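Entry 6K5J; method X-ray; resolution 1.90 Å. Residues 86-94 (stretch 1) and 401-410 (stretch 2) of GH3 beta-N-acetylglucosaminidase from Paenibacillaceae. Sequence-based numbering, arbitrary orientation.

Stretch 1 (86-94) GGMVTRLEN
Stretch 2 401-410: SEVDEVLPRK

Neither stretch forms regular helix or strand, so the contact joins two irregular segments of one chain, more than 300 residues apart in sequence. Stretch 1 opens with a type II' beta turn from G86 to V89, closed in both directions by backbone hydrogen bonds: G86 N to V89 O and V89 N to G86 O, each 3.1 Å. G87, at phi/psi 53/-107, occupies a turn position where positive phi favours glycine; at G86 (107/166) a CB would be jammed against the preceding carbonyl oxygen. M88 follows at -92/0, after which V89 (-129/92) and T90 (-134/155) are extended; R91 (-107/-17) and E93 (-120/-18) bend the chain on either side of the extended L92 (-138/125).

In stretch 2, S401 N donates to D404 O at 2.7 Å, while S401 OG (chi1 p) accepts from V403 N at 3.1 Å and D404 N at 3.2 Å, fastening a tight bend through E402 (-82/-19) and V403 (-82/-41). From D404 to R409 phi is negative and psi lies between 87 and 152, an extended run. The backbones keep their distance: in the register of nearest CA atoms, V89 CA lies 6.7 Å from V403 CA, and M88 CA lies 7.7 Å from D404 CA. No direct backbone-to-backbone hydrogen bond crosses, and the buried surface totals 423 Å².

Water fills part of this gap. Water 2 lies 2.6 Å from M88 O and accepts a weak bond from E405 N at 3.3 Å; water 3 lies 3.2 Å from both M88 O and E402 O.

Two arginines, one from each stretch, supply the direct hydrogen bonds, both to carbonyl oxygens. R91 (m, m, t, chi4 -148°) has its CA-to-CB bond pointing away, yet its end comes nearer, and NH1 donates to E402 O at 3.3 Å with an N-H...O angle of 164°. The acceptor lies at the guanidinium edge, near its plane, as a directed bond requires. The salt bridge from R91 NH2 to E402 OE2 is long, 3.8 Å, and the oxygen sits well out of that plane, so it is a matter of charge alone. E402 is m, t, chi3 -91°.

R409 (m, m, t, chi4 -167°) leaves its backbone sideways, and NH2 donates to G87 O at 3.3 Å and 145°. M88, m at all three chi angles, brings SD to 3.8 Å from R409 NH2, also at the guanidinium edge. Water 1 reinforces the junction, accepting from R409 NH1 at 2.9 Å and donating to G87 O at 2.9 Å and T90 OG1 at 2.8 Å.

L407 (chi1 t, chi2 33°, between wells) points toward stretch 1, as E93 (m, p, chi3 -139°) points toward stretch 2. L407 CD1 lies just 3.1 Å from E93 OE2, a tight apolar-to-carboxylate contact, and CD2 is 4.0 Å from T90 OG1. T90 (chi1 p) donates from OG1 to E93 OE1 at a very short 2.5 Å, linking the two residues that L407 packs against.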

# COMPACT_ATOMS: atom_id res chain seq x y z
N GLY A 86 -3.74 2.39 -3.07
CA GLY A 86 -4.15 2.25 -4.45
C GLY A 86 -3.74 0.91 -5.03
O GLY A 86 -2.94 0.17 -4.46
N GLY A 87 -4.33 0.59 -6.19
CA GLY A 87 -4.00 -0.66 -6.85
C GLY A 87 -4.13 -1.93 -6.01
O GLY A 87 -5.24 -2.36 -5.71
N MET A 88 -3.02 -2.55 -5.62
CA MET A 88 -3.09 -3.83 -4.92
C MET A 88 -3.12 -3.69 -3.40
O MET A 88 -3.20 -4.71 -2.70
CB MET A 88 -1.93 -4.74 -5.34
CG MET A 88 -1.97 -5.15 -6.83
SD MET A 88 -3.55 -5.91 -7.33
CE MET A 88 -3.43 -7.48 -6.51
N VAL A 89 -3.09 -2.48 -2.84
CA VAL A 89 -3.22 -2.30 -1.39
C VAL A 89 -4.32 -1.26 -1.18
O VAL A 89 -4.07 -0.05 -1.20
CB VAL A 89 -1.90 -1.88 -0.72
CG1 VAL A 89 -2.13 -1.57 0.75
CG2 VAL A 89 -0.87 -2.98 -0.83
N THR A 90 -5.54 -1.74 -1.01
CA THR A 90 -6.65 -0.90 -0.58
C THR A 90 -7.40 -1.65 0.51
O THR A 90 -7.34 -2.88 0.60
CB THR A 90 -7.62 -0.56 -1.74
OG1 THR A 90 -8.14 -1.77 -2.30
CG2 THR A 90 -6.91 0.25 -2.85
N ARG A 91 -8.10 -0.90 1.36
CA ARG A 91 -8.93 -1.49 2.41
C ARG A 91 -10.41 -1.37 2.13
O ARG A 91 -11.21 -2.08 2.77
CB ARG A 91 -8.64 -0.84 3.77
CG ARG A 91 -7.19 -0.83 4.13
CD ARG A 91 -6.67 -2.23 4.31
NE ARG A 91 -5.36 -2.17 4.93
CZ ARG A 91 -4.39 -3.05 4.72
NH1 ARG A 91 -4.56 -4.08 3.89
NH2 ARG A 91 -3.24 -2.87 5.33
N LEU A 92 -10.80 -0.49 1.21
CA LEU A 92 -12.19 -0.29 0.82
C LEU A 92 -12.24 -0.14 -0.69
O LEU A 92 -11.56 0.72 -1.25
CB LEU A 92 -12.79 0.94 1.50
CG LEU A 92 -14.22 1.28 1.06
CD1 LEU A 92 -15.19 0.16 1.46
CD2 LEU A 92 -14.65 2.62 1.64
N GLU A 93 -13.04 -0.98 -1.34
CA GLU A 93 -13.37 -0.80 -2.75
C GLU A 93 -14.87 -0.63 -3.00
O GLU A 93 -15.24 -0.11 -4.05
CB GLU A 93 -12.86 -1.99 -3.58
CG GLU A 93 -11.39 -2.33 -3.34
CD GLU A 93 -11.17 -3.10 -2.05
OE1 GLU A 93 -10.19 -2.82 -1.34
OE2 GLU A 93 -11.99 -3.98 -1.72
N ASN A 94 -15.72 -1.01 -2.05
CA ASN A 94 -17.16 -0.90 -2.26
C ASN A 94 -17.58 0.56 -2.19
O ASN A 94 -17.40 1.21 -1.15
CB ASN A 94 -17.91 -1.71 -1.20
CG ASN A 94 -19.41 -1.71 -1.43
OD1 ASN A 94 -19.87 -1.84 -2.56
ND2 ASN A 94 -20.17 -1.56 -0.36
N SER A 401 -3.03 -12.07 3.40
CA SER A 401 -2.34 -11.26 4.40
C SER A 401 -2.71 -9.81 4.13
O SER A 401 -3.56 -9.52 3.27
CB SER A 401 -0.82 -11.50 4.36
OG SER A 401 -0.18 -10.64 3.42
N GLU A 402 -2.09 -8.88 4.84
CA GLU A 402 -2.39 -7.47 4.61
C GLU A 402 -1.62 -6.89 3.42
O GLU A 402 -2.02 -5.85 2.89
CB GLU A 402 -2.09 -6.66 5.87
CG GLU A 402 -3.12 -6.82 6.97
CD GLU A 402 -2.66 -6.22 8.29
OE1 GLU A 402 -2.03 -6.93 9.11
OE2 GLU A 402 -2.90 -5.02 8.49
N VAL A 403 -0.54 -7.55 2.99
CA VAL A 403 0.12 -7.18 1.74
C VAL A 403 -0.60 -7.81 0.55
O VAL A 403 -0.80 -7.17 -0.49
CB VAL A 403 1.61 -7.58 1.76
CG1 VAL A 403 2.39 -6.82 0.68
CG2 VAL A 403 2.23 -7.33 3.13
N ASP A 404 -1.01 -9.07 0.70
CA ASP A 404 -1.68 -9.84 -0.35
C ASP A 404 -3.02 -10.32 0.20
O ASP A 404 -3.12 -11.40 0.78
CB ASP A 404 -0.80 -11.00 -0.80
CG ASP A 404 -0.77 -11.15 -2.30
OD1 ASP A 404 -1.82 -10.94 -2.93
OD2 ASP A 404 0.31 -11.47 -2.84
N GLU A 405 -4.06 -9.51 -0.00
CA GLU A 405 -5.35 -9.75 0.63
C GLU A 405 -6.26 -10.59 -0.26
O GLU A 405 -6.13 -10.59 -1.49
CB GLU A 405 -6.03 -8.41 0.96
CG GLU A 405 -7.35 -8.54 1.70
CD GLU A 405 -7.20 -9.21 3.06
OE1 GLU A 405 -7.13 -8.48 4.08
OE2 GLU A 405 -7.16 -10.46 3.12
N VAL A 406 -7.15 -11.34 0.38
CA VAL A 406 -8.30 -11.93 -0.30
C VAL A 406 -9.22 -10.80 -0.73
O VAL A 406 -9.90 -10.18 0.09
CB VAL A 406 -9.03 -12.94 0.59
CG1 VAL A 406 -10.23 -13.51 -0.16
CG2 VAL A 406 -8.08 -14.05 1.03
N LEU A 407 -9.22 -10.51 -2.03
CA LEU A 407 -9.84 -9.31 -2.58
C LEU A 407 -10.46 -9.69 -3.91
O LEU A 407 -9.82 -9.56 -4.97
CB LEU A 407 -8.80 -8.19 -2.73
CG LEU A 407 -9.24 -6.82 -3.22
CD1 LEU A 407 -10.64 -6.54 -2.72
CD2 LEU A 407 -8.26 -5.75 -2.73
N PRO A 408 -11.70 -10.17 -3.90
CA PRO A 408 -12.31 -10.65 -5.15
C PRO A 408 -12.52 -9.51 -6.13
O PRO A 408 -12.82 -8.38 -5.74
CB PRO A 408 -13.64 -11.26 -4.69
CG PRO A 408 -13.98 -10.49 -3.45
CD PRO A 408 -12.66 -10.16 -2.78
N ARG A 409 -12.33 -9.82 -7.41
CA ARG A 409 -12.49 -8.86 -8.49
C ARG A 409 -13.57 -9.36 -9.44
O ARG A 409 -13.44 -10.46 -9.99
CB ARG A 409 -11.17 -8.65 -9.24
CG ARG A 409 -10.00 -8.25 -8.35
CD ARG A 409 -10.03 -6.77 -7.94
NE ARG A 409 -8.70 -6.31 -7.56
CZ ARG A 409 -8.44 -5.17 -6.92
NH1 ARG A 409 -9.41 -4.33 -6.58
NH2 ARG A 409 -7.18 -4.87 -6.62
N LYS A 410 -14.61 -8.56 -9.64
CA LYS A 410 -15.64 -8.91 -10.61
C LYS A 410 -15.23 -8.56 -12.04
O LYS A 410 -15.51 -9.32 -12.97
CB LYS A 410 -16.96 -8.21 -10.25
CG LYS A 410 -18.12 -8.59 -11.16
CD LYS A 410 -19.23 -7.56 -11.10
CE LYS A 410 -19.24 -6.67 -12.33
NZ LYS A 410 -20.09 -7.25 -13.41
O HOH W 1 -8.10 -2.23 -5.06
O HOH W 2 -3.69 -7.25 -2.42
O HOH W 3 -3.81 -5.76 0.25
O HOH W 4 -7.33 -5.94 3.49